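Local coordinates for probable tRNA pseudouridine synthase D (Methanosarcina mazei, PDB 1Z2Z), which probably converts uridine 13 of transfer RNAs into pseudouridine, as a member of the TruD family of RNA-modifying isomerases, at residues E53-D58 against L90-I95; K155-I160 against R427-V432; R241-H246 against G256-L261; F336-L341 against G383-V388. One frame throughout, in Å; residues are numbered along the deposited sequence.

In the fold
Interaction 1 joins strands 49-57 and 90-98 of the mixed sheet, next to the predicted nucleophile D86, and closes before the other three open. Interaction 2 brings helix 146-163 against helix 423-430, close to the C-terminal end, and so encloses interactions 3 and 4 within one long chain excursion. Inside it, interaction 3 folds the connection after helix 238-249 back onto that helix, and interaction 4 pairs 336-341 with 383-388; helix 263-287 starts just after the first and packs on the second. Centres lie from about 23 Å (interactions 2 and 4) to about 43 Å (interactions 2 and 3) apart, and none touch, so the four hold separate regions of one chain.

Interaction 1. Residues E53-D58 against L90-I95; sequences ELTKRD and LTTQKI
K56 bridges to T91 on the face that also carries L54 and Q93: its NZ donates to T91 OG1 over 2.7 Å. The lysine leaves the backbone with CG between N and the carbonyl carbon (chi1 67°) and bends at chi3 and chi4, which curls the amine back over the neighbouring strand. T91 sets OG1 in the same crowded position (chi1 77°), where it also meets a water, 3.0 Å away; L54 O and Q93 OE1 lie within hydrogen-bonding distance of that water, which has more acceptors around it than protons to give. Under these groups run two antiparallel hydrogen-bonded pairs of strands 49-57 and 90-98, neighbours in the synthase's mixed sheet: L54 N meets Q93 O at 2.7 Å, nearly along the C=O axis, K56 N meets T91 O at 2.9 Å, and each pair has its return bond. Beyond Q93, L54 CD2 packs on I95 CG2 at 3.9 Å. On the other face T55 and T92 lie side by side, and E53 rests CG on T92 CG2 at 3.7 Å. R57 forms a salt bridge with E31. The T91 side chain is about 5 Å from that of D86, the predicted nucleophile, whose carbonyl takes a weak bond from K56 NZ.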
loop_
_atom_site.group_PDB
_atom_site.type_symbol
_atom_site.label_atom_id
_atom_site.label_comp_id
_atom_site.label_asym_id
_atom_site.label_seq_id
_atom_site.Cartn_x
_atom_site.Cartn_y
_atom_site.Cartn_z
ATOM N N GLU A 53 -19.882 -11.472 -12.027
ATOM C CA GLU A 53 -19.569 -10.127 -11.566
ATOM C C GLU A 53 -20.185 -10.038 -10.181
ATOM O O GLU A 53 -21.393 -10.180 -10.026
ATOM C CB GLU A 53 -20.207 -9.087 -12.468
ATOM C CG GLU A 53 -19.886 -7.683 -12.059
ATOM C CD GLU A 53 -20.703 -6.674 -12.828
ATOM O OE1 GLU A 53 -21.661 -6.127 -12.243
ATOM O OE2 GLU A 53 -20.397 -6.446 -14.022
ATOM N N LEU A 54 -19.340 -9.829 -9.185
ATOM C CA LEU A 54 -19.757 -9.738 -7.805
ATOM C C LEU A 54 -19.917 -8.286 -7.363
ATOM O O LEU A 54 -19.012 -7.474 -7.539
ATOM C CB LEU A 54 -18.719 -10.439 -6.930
ATOM C CG LEU A 54 -18.796 -10.303 -5.407
ATOM C CD1 LEU A 54 -20.171 -10.742 -4.923
ATOM C CD2 LEU A 54 -17.681 -11.154 -4.769
ATOM N N THR A 55 -21.080 -7.952 -6.813
ATOM C CA THR A 55 -21.325 -6.599 -6.331
ATOM C C THR A 55 -21.714 -6.801 -4.898
ATOM O O THR A 55 -22.681 -7.493 -4.613
ATOM C CB THR A 55 -22.475 -5.918 -7.074
ATOM O OG1 THR A 55 -22.249 -5.996 -8.492
ATOM C CG2 THR A 55 -22.560 -4.452 -6.660
ATOM N N LYS A 56 -20.951 -6.211 -3.994
ATOM C CA LYS A 56 -21.226 -6.393 -2.590
ATOM C C LYS A 56 -21.294 -5.080 -1.825
ATOM O O LYS A 56 -20.633 -4.102 -2.168
ATOM C CB LYS A 56 -20.183 -7.336 -1.980
ATOM C CG LYS A 56 -18.758 -6.801 -1.923
ATOM C CD LYS A 56 -17.800 -7.894 -1.480
ATOM C CE LYS A 56 -16.665 -7.315 -0.670
ATOM N NZ LYS A 56 -16.168 -6.070 -1.292
ATOM N N ARG A 57 -22.114 -5.064 -0.787
ATOM C CA ARG A 57 -22.288 -3.873 0.004
ATOM C C ARG A 57 -21.956 -4.174 1.443
ATOM O O ARG A 57 -22.626 -4.976 2.099
ATOM C CB ARG A 57 -23.729 -3.386 -0.117
ATOM C CG ARG A 57 -24.031 -2.163 0.708
ATOM C CD ARG A 57 -25.437 -1.617 0.448
ATOM N NE ARG A 57 -25.673 -0.369 1.198
ATOM C CZ ARG A 57 -25.709 -0.277 2.531
ATOM N NH1 ARG A 57 -25.919 0.900 3.102
ATOM N NH2 ARG A 57 -25.552 -1.359 3.296
ATOM N N ASP A 58 -20.902 -3.540 1.934
ATOM C CA ASP A 58 -20.488 -3.734 3.315
ATOM C C ASP A 58 -20.245 -5.209 3.679
ATOM O O ASP A 58 -20.570 -5.651 4.784
ATOM C CB ASP A 58 -21.532 -3.137 4.244
ATOM C CG ASP A 58 -21.052 -3.060 5.657
ATOM O OD1 ASP A 58 -21.892 -2.905 6.575
ATOM O OD2 ASP A 58 -19.822 -3.153 5.849
ATOM N N LEU A 90 -19.103 -0.028 -1.412
ATOM C CA LEU A 90 -19.916 -0.653 -2.436
ATOM C C LEU A 90 -18.940 -0.994 -3.552
ATOM O O LEU A 90 -18.452 -0.117 -4.274
ATOM C CB LEU A 90 -21.005 0.292 -2.934
ATOM C CG LEU A 90 -21.736 -0.220 -4.178
ATOM C CD1 LEU A 90 -22.321 -1.586 -3.923
ATOM C CD2 LEU A 90 -22.790 0.773 -4.590
ATOM N N THR A 91 -18.674 -2.284 -3.694
ATOM C CA THR A 91 -17.706 -2.748 -4.668
ATOM C C THR A 91 -18.172 -3.809 -5.652
ATOM O O THR A 91 -18.854 -4.764 -5.280
ATOM C CB THR A 91 -16.512 -3.325 -3.950
ATOM O OG1 THR A 91 -16.853 -4.633 -3.471
ATOM C CG2 THR A 91 -16.138 -2.452 -2.765
ATOM N N THR A 92 -17.738 -3.639 -6.898
ATOM C CA THR A 92 -18.029 -4.527 -8.018
ATOM C C THR A 92 -16.702 -5.158 -8.492
ATOM O O THR A 92 -15.681 -4.470 -8.561
ATOM C CB THR A 92 -18.619 -3.702 -9.170
ATOM O OG1 THR A 92 -19.783 -3.012 -8.705
ATOM C CG2 THR A 92 -18.987 -4.571 -10.349
ATOM N N GLN A 93 -16.704 -6.447 -8.823
ATOM C CA GLN A 93 -15.485 -7.112 -9.287
ATOM C C GLN A 93 -15.811 -8.418 -9.992
ATOM O O GLN A 93 -16.927 -8.923 -9.893
ATOM C CB GLN A 93 -14.565 -7.444 -8.125
ATOM C CG GLN A 93 -15.073 -8.581 -7.277
ATOM C CD GLN A 93 -14.286 -8.726 -6.006
ATOM O OE1 GLN A 93 -14.835 -8.693 -4.899
ATOM N NE2 GLN A 93 -12.987 -8.875 -6.151
ATOM N N LYS A 94 -14.827 -8.976 -10.699
ATOM C CA LYS A 94 -15.041 -10.233 -11.399
ATOM C C LYS A 94 -14.516 -11.392 -10.540
ATOM O O LYS A 94 -13.506 -11.258 -9.858
ATOM C CB LYS A 94 -14.341 -10.189 -12.759
ATOM C CG LYS A 94 -14.221 -11.538 -13.456
ATOM C CD LYS A 94 -13.615 -11.406 -14.852
ATOM C CE LYS A 94 -14.529 -10.612 -15.768
ATOM N NZ LYS A 94 -14.055 -10.504 -17.186
ATOM N N ILE A 95 -15.234 -12.507 -10.529
ATOM C CA ILE A 95 -14.808 -13.664 -9.762
ATOM C C ILE A 95 -15.041 -14.923 -10.580
ATOM O O ILE A 95 -15.671 -14.889 -11.646
ATOM C CB ILE A 95 -15.577 -13.809 -8.422
ATOM C CG1 ILE A 95 -17.061 -14.072 -8.681
ATOM C CG2 ILE A 95 -15.377 -12.571 -7.561
ATOM C CD1 ILE A 95 -17.810 -14.620 -7.431
HETATM O O HOH W 1 -17.055 -6.777 -5.569
#

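Interaction 2. Residues K155-I160 against R427-V432; sequences KTTDEI and REYMKV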
loop_
_atom_site.group_PDB
_atom_site.type_symbol
_atom_site.label_atom_id
_atom_site.label_comp_id
_atom_site.label_asym_id
_atom_site.label_seq_id
_atom_site.Cartn_x
_atom_site.Cartn_y
_atom_site.Cartn_z
ATOM N N LYS A 155 -7.698 23.684 -6.986
ATOM C CA LYS A 155 -6.306 24.049 -6.781
ATOM C C LYS A 155 -5.488 22.794 -6.474
ATOM O O LYS A 155 -4.437 22.571 -7.079
ATOM C CB LYS A 155 -6.177 25.065 -5.634
ATOM C CG LYS A 155 -5.166 26.191 -5.895
ATOM C CD LYS A 155 -4.850 26.980 -4.622
ATOM C CE LYS A 155 -3.972 28.208 -4.898
ATOM N NZ LYS A 155 -2.682 27.900 -5.586
ATOM N N THR A 156 -5.977 21.969 -5.553
ATOM C CA THR A 156 -5.271 20.746 -5.187
ATOM C C THR A 156 -5.113 19.857 -6.415
ATOM O O THR A 156 -4.099 19.181 -6.574
ATOM C CB THR A 156 -6.027 19.945 -4.098
ATOM O OG1 THR A 156 -6.446 20.828 -3.045
ATOM C CG2 THR A 156 -5.119 18.866 -3.513
ATOM N N THR A 157 -6.131 19.870 -7.270
ATOM C CA THR A 157 -6.154 19.092 -8.512
ATOM C C THR A 157 -5.096 19.645 -9.473
ATOM O O THR A 157 -4.200 18.921 -9.902
ATOM C CB THR A 157 -7.542 19.193 -9.201
ATOM O OG1 THR A 157 -8.552 18.681 -8.327
ATOM C CG2 THR A 157 -7.554 18.416 -10.504
ATOM N N ASP A 158 -5.217 20.932 -9.803
ATOM C CA ASP A 158 -4.283 21.605 -10.702
ATOM C C ASP A 158 -2.831 21.251 -10.414
ATOM O O ASP A 158 -2.104 20.810 -11.306
ATOM C CB ASP A 158 -4.431 23.128 -10.624
ATOM C CG ASP A 158 -3.108 23.857 -10.891
ATOM O OD1 ASP A 158 -2.278 23.974 -9.957
ATOM O OD2 ASP A 158 -2.884 24.303 -12.038
ATOM N N GLU A 159 -2.393 21.463 -9.176
ATOM C CA GLU A 159 -1.013 21.155 -8.840
ATOM C C GLU A 159 -0.742 19.705 -9.145
ATOM O O GLU A 159 0.323 19.358 -9.655
ATOM C CB GLU A 159 -0.721 21.451 -7.367
ATOM C CG GLU A 159 -0.441 22.920 -7.105
ATOM C CD GLU A 159 -0.155 23.226 -5.652
ATOM O OE1 GLU A 159 0.789 22.640 -5.080
ATOM O OE2 GLU A 159 -0.880 24.063 -5.073
ATOM N N ILE A 160 -1.722 18.857 -8.856
ATOM C CA ILE A 160 -1.574 17.430 -9.103
ATOM C C ILE A 160 -1.429 17.151 -10.589
ATOM O O ILE A 160 -0.469 16.516 -11.027
ATOM C CB ILE A 160 -2.773 16.653 -8.553
ATOM C CG1 ILE A 160 -2.718 16.649 -7.026
ATOM C CG2 ILE A 160 -2.757 15.237 -9.078
ATOM C CD1 ILE A 160 -3.859 15.914 -6.378
ATOM N N ARG A 427 -4.664 11.356 0.616
ATOM C CA ARG A 427 -3.795 12.124 1.498
ATOM C C ARG A 427 -3.507 13.547 0.972
ATOM O O ARG A 427 -3.509 14.503 1.740
ATOM C CB ARG A 427 -2.487 11.365 1.713
ATOM C CG ARG A 427 -1.637 11.907 2.846
ATOM C CD ARG A 427 -0.331 11.126 2.985
ATOM N NE ARG A 427 0.759 11.778 2.271
ATOM C CZ ARG A 427 1.540 12.721 2.790
ATOM N NH1 ARG A 427 1.371 13.129 4.039
ATOM N NH2 ARG A 427 2.481 13.275 2.046
ATOM N N GLU A 428 -3.268 13.701 -0.329
ATOM C CA GLU A 428 -2.991 15.029 -0.871
ATOM C C GLU A 428 -4.245 15.905 -0.890
ATOM O O GLU A 428 -4.154 17.132 -0.967
ATOM C CB GLU A 428 -2.405 14.941 -2.290
ATOM C CG GLU A 428 -1.075 14.186 -2.396
ATOM C CD GLU A 428 0.056 14.808 -1.579
ATOM O OE1 GLU A 428 0.708 14.049 -0.814
ATOM O OE2 GLU A 428 0.301 16.037 -1.700
ATOM N N TYR A 429 -5.414 15.271 -0.823
ATOM C CA TYR A 429 -6.680 15.998 -0.819
ATOM C C TYR A 429 -7.211 16.295 0.565
ATOM O O TYR A 429 -7.849 17.324 0.773
ATOM C CB TYR A 429 -7.769 15.236 -1.565
ATOM C CG TYR A 429 -7.704 15.407 -3.047
ATOM C CD1 TYR A 429 -6.836 14.641 -3.809
ATOM C CD2 TYR A 429 -8.504 16.351 -3.695
ATOM C CE1 TYR A 429 -6.764 14.802 -5.177
ATOM C CE2 TYR A 429 -8.433 16.523 -5.075
ATOM C CZ TYR A 429 -7.559 15.741 -5.804
ATOM O OH TYR A 429 -7.458 15.890 -7.162
HETATM N N MSE A 430 -6.969 15.397 1.512
HETATM C CA MSE A 430 -7.471 15.601 2.859
HETATM C C MSE A 430 -6.412 16.060 3.822
HETATM O O MSE A 430 -6.714 16.739 4.802
HETATM C CB MSE A 430 -8.087 14.319 3.407
HETATM C CG MSE A 430 -9.394 13.920 2.770
HETATM SE SE MSE A 430 -9.828 12.106 3.279
HETATM C CE MSE A 430 -10.792 12.481 4.921
ATOM N N LYS A 431 -5.173 15.676 3.554
ATOM C CA LYS A 431 -4.054 16.034 4.424
ATOM C C LYS A 431 -4.463 15.932 5.889
ATOM O O LYS A 431 -4.426 16.921 6.613
ATOM C CB LYS A 431 -3.562 17.460 4.123
ATOM C CG LYS A 431 -3.024 17.662 2.705
ATOM C CD LYS A 431 -2.301 18.992 2.552
ATOM C CE LYS A 431 -1.847 19.231 1.124
ATOM N NZ LYS A 431 -2.967 19.464 0.159
ATOM N N VAL A 432 -4.860 14.744 6.321
ATOM C CA VAL A 432 -5.251 14.546 7.713
ATOM C C VAL A 432 -4.622 13.286 8.259
ATOM O O VAL A 432 -4.005 12.526 7.517
ATOM C CB VAL A 432 -6.786 14.433 7.874
ATOM C CG1 VAL A 432 -7.450 15.778 7.576
ATOM C CG2 VAL A 432 -7.316 13.369 6.943
#
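The Y429 ring presents a face to T156 and an edge to T157, both on helix 146-163. T156 CG2 sits over the middle of the ring, 4.2 Å from its centroid and 10° off the normal, a CH-pi contact. The methyl is directed there because CG2 stands anti to the backbone N, leaving OG1 beside that N to bond L152 O and T19. Near the ring plane, Y429 OH donates to T157 OG1 over 3.2 Å, the two side chains crossing obliquely. I160 CD1 approaches the ring obliquely, by way of CE1. The ring itself projects from the last turns of helix 423-430, so that this helix near the C-terminus docks on the earlier one. An alanine in place of Y429 would remove the ring and hydroxyl, and would probably loosen the packing of T156 and I160. Just past the helix, where K431 takes positive phi, its NZ returns to E428 O at 2.8 Å from above the carbonyl plane and also bonds T17 and T19. T157 OG1 accepts from the tyrosine and bonds L153 O as well, so the buried phenol hydroxyl has a polar partner that is itself tied to a helix carbonyl.

Interaction 3. Residues R241-H246 against G256-L261; sequences RAMMNH and GSFRVL
The connection between helices 238-249 and 263-287 folds back here on the side of the first helix, with 256-261 lying along 241-246. Apolar packing carries most of the contact, and it centres on M243, a selenomethionine. Its CG stands anti to the carbonyl carbon and its chain bends at chi3 (59°), so three successive atoms find different partners: CG touches V260 CG2 at 3.5 Å, SE meets L261 CD1 at 3.8 Å, and the terminal methyl CE lies over a face of the F258 ring, 4.1 Å from CE1. M243 crosses both V260 and L261 at about a right angle. V260 also works on its other branch, CG1 lying 4.0 Å from H246 CB, while its CB faces A242 CB. Outside the two segments, Y201 touches M243, and A197 and A198, of the same helix 194-202, touch F258 and S257.

Among the polar groups, S257 OG bonds Y254 O, and R259 N closes a turn on G256 O at 3.1 Å. No hydrogen bond joins 241-246 to 256-261. H246 swings CG anti to the backbone N (chi1 -178°), which carries the imidazole out over the connection, and NE2 instead bonds D253 OD2, earlier in that connection. The S257 backbone meets the same ring, with CA 3.6 Å from H246 CD2. G256 O lies over one face of that imidazole, toward its rim, 3.5 Å from H246 NE2 at an angle too poor for a hydrogen bond.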
loop_
_atom_site.group_PDB
_atom_site.type_symbol
_atom_site.label_atom_id
_atom_site.label_comp_id
_atom_site.label_asym_id
_atom_site.label_seq_id
_atom_site.Cartn_x
_atom_site.Cartn_y
_atom_site.Cartn_z
ATOM N N ARG A 241 3.996 -16.173 18.320
ATOM C CA ARG A 241 4.076 -17.360 19.166
ATOM C C ARG A 241 5.230 -18.264 18.720
ATOM O O ARG A 241 6.057 -18.684 19.531
ATOM C CB ARG A 241 2.739 -18.142 19.141
ATOM C CG ARG A 241 1.570 -17.479 19.908
ATOM C CD ARG A 241 0.251 -18.268 19.782
ATOM N NE ARG A 241 0.374 -19.669 20.201
ATOM C CZ ARG A 241 -0.069 -20.715 19.495
ATOM N NH1 ARG A 241 0.092 -21.952 19.957
ATOM N NH2 ARG A 241 -0.663 -20.534 18.319
ATOM N N ALA A 242 5.290 -18.544 17.426
ATOM C CA ALA A 242 6.329 -19.409 16.890
ATOM C C ALA A 242 7.719 -18.947 17.312
ATOM O O ALA A 242 8.594 -19.767 17.613
ATOM C CB ALA A 242 6.230 -19.464 15.369
HETATM N N MSE A 243 7.913 -17.630 17.343
HETATM C CA MSE A 243 9.206 -17.046 17.708
HETATM C C MSE A 243 9.555 -17.152 19.183
HETATM O O MSE A 243 10.719 -17.324 19.551
HETATM C CB MSE A 243 9.249 -15.579 17.298
HETATM C CG MSE A 243 9.090 -15.379 15.828
HETATM SE SE MSE A 243 9.332 -13.558 15.323
HETATM C CE MSE A 243 11.146 -13.292 15.964
HETATM N N MSE A 244 8.547 -17.031 20.032
HETATM C CA MSE A 244 8.784 -17.115 21.454
HETATM C C MSE A 244 9.170 -18.536 21.821
HETATM O O MSE A 244 9.992 -18.747 22.711
HETATM C CB MSE A 244 7.541 -16.667 22.212
HETATM C CG MSE A 244 7.141 -15.240 21.866
HETATM SE SE MSE A 244 5.684 -14.563 22.930
HETATM C CE MSE A 244 6.718 -13.597 24.244
ATOM N N ASN A 245 8.591 -19.515 21.130
ATOM C CA ASN A 245 8.929 -20.906 21.412
ATOM C C ASN A 245 10.411 -21.168 21.157
ATOM O O ASN A 245 11.076 -21.813 21.966
ATOM C CB ASN A 245 8.087 -21.857 20.557
ATOM C CG ASN A 245 6.666 -21.982 21.055
ATOM O OD1 ASN A 245 6.432 -22.245 22.236
ATOM N ND2 ASN A 245 5.703 -21.805 20.155
ATOM N N HIS A 246 10.914 -20.662 20.031
ATOM C CA HIS A 246 12.317 -20.822 19.638
ATOM C C HIS A 246 13.228 -20.177 20.660
ATOM O O HIS A 246 14.421 -20.471 20.720
ATOM C CB HIS A 246 12.577 -20.160 18.284
ATOM C CG HIS A 246 13.983 -20.320 17.796
ATOM N ND1 HIS A 246 14.432 -21.476 17.196
ATOM C CD2 HIS A 246 15.046 -19.482 17.844
ATOM C CE1 HIS A 246 15.713 -21.343 16.893
ATOM N NE2 HIS A 246 16.108 -20.143 17.276
ATOM N N GLY A 256 18.380 -16.354 15.249
ATOM C CA GLY A 256 17.650 -17.379 14.526
ATOM C C GLY A 256 16.171 -17.435 14.851
ATOM O O GLY A 256 15.462 -18.335 14.398
ATOM N N SER A 257 15.693 -16.477 15.637
ATOM C CA SER A 257 14.280 -16.457 15.990
ATOM C C SER A 257 13.429 -16.129 14.760
ATOM O O SER A 257 12.213 -16.247 14.800
ATOM C CB SER A 257 14.015 -15.437 17.100
ATOM O OG SER A 257 14.166 -14.117 16.620
ATOM N N PHE A 258 14.075 -15.740 13.663
ATOM C CA PHE A 258 13.367 -15.398 12.435
ATOM C C PHE A 258 13.217 -16.579 11.500
ATOM O O PHE A 258 12.452 -16.523 10.534
ATOM C CB PHE A 258 14.108 -14.296 11.691
ATOM C CG PHE A 258 14.077 -12.979 12.387
ATOM C CD1 PHE A 258 12.914 -12.219 12.411
ATOM C CD2 PHE A 258 15.213 -12.488 13.014
ATOM C CE1 PHE A 258 12.883 -10.989 13.051
ATOM C CE2 PHE A 258 15.193 -11.260 13.656
ATOM C CZ PHE A 258 14.028 -10.507 13.674
ATOM N N ARG A 259 13.961 -17.644 11.781
ATOM C CA ARG A 259 13.940 -18.850 10.953
ATOM C C ARG A 259 12.721 -19.726 11.233
ATOM O O ARG A 259 12.676 -20.893 10.842
ATOM C CB ARG A 259 15.230 -19.653 11.178
ATOM C CG ARG A 259 16.020 -19.935 9.899
ATOM C CD ARG A 259 17.402 -20.518 10.191
ATOM N NE ARG A 259 18.220 -20.675 8.987
ATOM C CZ ARG A 259 18.567 -19.682 8.167
ATOM N NH1 ARG A 259 18.166 -18.441 8.408
ATOM N NH2 ARG A 259 19.330 -19.924 7.105
ATOM N N VAL A 260 11.730 -19.149 11.904
ATOM C CA VAL A 260 10.507 -19.865 12.237
ATOM C C VAL A 260 9.345 -19.379 11.367
ATOM O O VAL A 260 8.330 -20.065 11.211
ATOM C CB VAL A 260 10.172 -19.668 13.727
ATOM C CG1 VAL A 260 11.165 -20.438 14.592
ATOM C CG2 VAL A 260 10.242 -18.198 14.072
ATOM N N LEU A 261 9.515 -18.192 10.796
ATOM C CA LEU A 261 8.516 -17.575 9.927
ATOM C C LEU A 261 8.894 -17.866 8.471
ATOM O O LEU A 261 10.073 -17.837 8.120
ATOM C CB LEU A 261 8.507 -16.058 10.148
ATOM C CG LEU A 261 8.636 -15.537 11.587
ATOM C CD1 LEU A 261 8.870 -14.033 11.570
ATOM C CD2 LEU A 261 7.392 -15.888 12.381
#

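Interaction 4. Residues F336-L341 against G383-V388; sequences FITAPL and GTRREV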
loop_
_atom_site.group_PDB
_atom_site.type_symbol
_atom_site.label_atom_id
_atom_site.label_comp_id
_atom_site.label_asym_id
_atom_site.label_seq_id
_atom_site.Cartn_x
_atom_site.Cartn_y
_atom_site.Cartn_z
ATOM N N PHE A 336 10.136 7.120 -16.378
ATOM C CA PHE A 336 9.685 7.611 -15.075
ATOM C C PHE A 336 10.897 7.880 -14.190
ATOM O O PHE A 336 11.821 7.069 -14.152
ATOM C CB PHE A 336 8.801 6.559 -14.364
ATOM C CG PHE A 336 7.833 5.847 -15.272
ATOM C CD1 PHE A 336 8.256 4.790 -16.078
ATOM C CD2 PHE A 336 6.511 6.269 -15.365
ATOM C CE1 PHE A 336 7.380 4.180 -16.969
ATOM C CE2 PHE A 336 5.630 5.664 -16.251
ATOM C CZ PHE A 336 6.064 4.618 -17.054
ATOM N N ILE A 337 10.894 9.006 -13.478
ATOM C CA ILE A 337 11.999 9.332 -12.575
ATOM C C ILE A 337 11.871 8.336 -11.425
ATOM O O ILE A 337 10.775 8.121 -10.929
ATOM C CB ILE A 337 11.874 10.787 -12.017
ATOM C CG1 ILE A 337 11.926 11.806 -13.161
ATOM C CG2 ILE A 337 12.981 11.068 -11.015
ATOM C CD1 ILE A 337 13.161 11.688 -14.042
ATOM N N THR A 338 12.965 7.719 -11.004
ATOM C CA THR A 338 12.866 6.755 -9.922
ATOM C C THR A 338 13.674 7.200 -8.719
ATOM O O THR A 338 14.510 8.097 -8.818
ATOM C CB THR A 338 13.364 5.371 -10.362
ATOM O OG1 THR A 338 14.795 5.365 -10.387
ATOM C CG2 THR A 338 12.847 5.051 -11.755
ATOM N N ALA A 339 13.406 6.572 -7.580
ATOM C CA ALA A 339 14.100 6.873 -6.335
ATOM C C ALA A 339 14.677 5.562 -5.849
ATOM O O ALA A 339 14.152 4.498 -6.147
ATOM C CB ALA A 339 13.131 7.429 -5.319
ATOM N N PRO A 340 15.748 5.619 -5.069
ATOM C CA PRO A 340 16.386 4.406 -4.564
ATOM C C PRO A 340 15.777 3.695 -3.379
ATOM O O PRO A 340 15.302 4.314 -2.435
ATOM C CB PRO A 340 17.794 4.873 -4.250
ATOM C CG PRO A 340 17.551 6.244 -3.722
ATOM C CD PRO A 340 16.538 6.809 -4.720
ATOM N N LEU A 341 15.795 2.372 -3.444
ATOM C CA LEU A 341 15.328 1.550 -2.346
ATOM C C LEU A 341 16.623 0.854 -1.929
ATOM O O LEU A 341 16.877 -0.294 -2.284
ATOM C CB LEU A 341 14.262 0.550 -2.818
ATOM C CG LEU A 341 12.788 0.949 -2.614
ATOM C CD1 LEU A 341 11.865 0.066 -3.422
ATOM C CD2 LEU A 341 12.441 0.840 -1.152
ATOM N N GLY A 383 18.745 -4.197 -2.910
ATOM C CA GLY A 383 18.117 -2.930 -3.252
ATOM C C GLY A 383 17.387 -2.937 -4.578
ATOM O O GLY A 383 17.580 -3.834 -5.389
ATOM N N THR A 384 16.542 -1.934 -4.791
ATOM C CA THR A 384 15.774 -1.804 -6.025
ATOM C C THR A 384 15.583 -0.323 -6.315
ATOM O O THR A 384 16.123 0.516 -5.596
ATOM C CB THR A 384 14.401 -2.506 -5.899
ATOM O OG1 THR A 384 13.412 -1.790 -6.655
ATOM C CG2 THR A 384 13.981 -2.598 -4.441
ATOM N N ARG A 385 14.837 0.007 -7.364
ATOM C CA ARG A 385 14.613 1.408 -7.701
ATOM C C ARG A 385 13.171 1.657 -8.157
ATOM O O ARG A 385 12.869 1.616 -9.347
ATOM C CB ARG A 385 15.616 1.842 -8.782
ATOM C CG ARG A 385 15.952 3.333 -8.780
ATOM C CD ARG A 385 17.315 3.620 -9.421
ATOM N NE ARG A 385 18.187 4.372 -8.518
ATOM C CZ ARG A 385 18.107 5.682 -8.307
ATOM N NH1 ARG A 385 18.935 6.265 -7.451
ATOM N NH2 ARG A 385 17.217 6.414 -8.964
ATOM N N ARG A 386 12.291 1.920 -7.191
ATOM C CA ARG A 386 10.874 2.175 -7.449
ATOM C C ARG A 386 10.639 3.547 -8.040
ATOM O O ARG A 386 11.380 4.483 -7.757
ATOM C CB ARG A 386 10.058 2.064 -6.153
ATOM C CG ARG A 386 9.474 0.681 -5.845
ATOM C CD ARG A 386 8.244 0.333 -6.714
ATOM N NE ARG A 386 7.328 -0.583 -6.023
ATOM C CZ ARG A 386 6.156 -1.007 -6.501
ATOM N NH1 ARG A 386 5.730 -0.604 -7.694
ATOM N NH2 ARG A 386 5.398 -1.830 -5.774
ATOM N N GLU A 387 9.591 3.669 -8.848
ATOM C CA GLU A 387 9.252 4.943 -9.455
ATOM C C GLU A 387 8.954 5.955 -8.355
ATOM O O GLU A 387 8.909 5.608 -7.171
ATOM C CB GLU A 387 8.034 4.804 -10.365
ATOM C CG GLU A 387 6.780 4.291 -9.667
ATOM C CD GLU A 387 6.776 2.778 -9.499
ATOM O OE1 GLU A 387 6.816 2.064 -10.526
ATOM O OE2 GLU A 387 6.728 2.305 -8.344
ATOM N N VAL A 388 8.725 7.203 -8.749
ATOM C CA VAL A 388 8.471 8.275 -7.794
ATOM C C VAL A 388 7.075 8.874 -7.865
ATOM O O VAL A 388 6.449 9.100 -6.839
ATOM C CB VAL A 388 9.512 9.401 -7.976
ATOM C CG1 VAL A 388 9.183 10.563 -7.077
ATOM C CG2 VAL A 388 10.882 8.873 -7.654
#
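Two extended backbones running roughly antiparallel meet here: 336-341, which begins with the short strand 336-337, and the segment 383-388, which leads into strand 389-391. L341 and T384 form an antiparallel hydrogen-bonded pair: L341 N reaches T384 O at 2.9 Å and T384 N reaches L341 O at 3.0 Å, both donors standing above the carbonyl planes. Farther along, A339 N bonds R386 O at 2.9 Å, almost straight (174°) and along the C=O axis, whereas V388 N to I337 O is weak. R385 bends at chi3 to lay its guanidinium across the other backbone. P340 N lies over the centre of one face, 4.0 Å from R385 CZ, and at the edge NH2 donates to T338 OG1 at 3.0 Å, though this hydroxyl is less surely placed. NH1 makes a salt bridge with E357. L341 CD1 packs alongside R386 CG at 3.5 Å, and A339 CB touches V388 CG2. Y278, I281 and L282 of helix 263-287 pack on A339, P340 and V388. An alanine in place of R385 would probably cost the ion pair with E357, the bond to T338 and the cover over P340. The buried charge of R385 is thus probably tolerated because E357 balances it, while its flat face serves as packing surface.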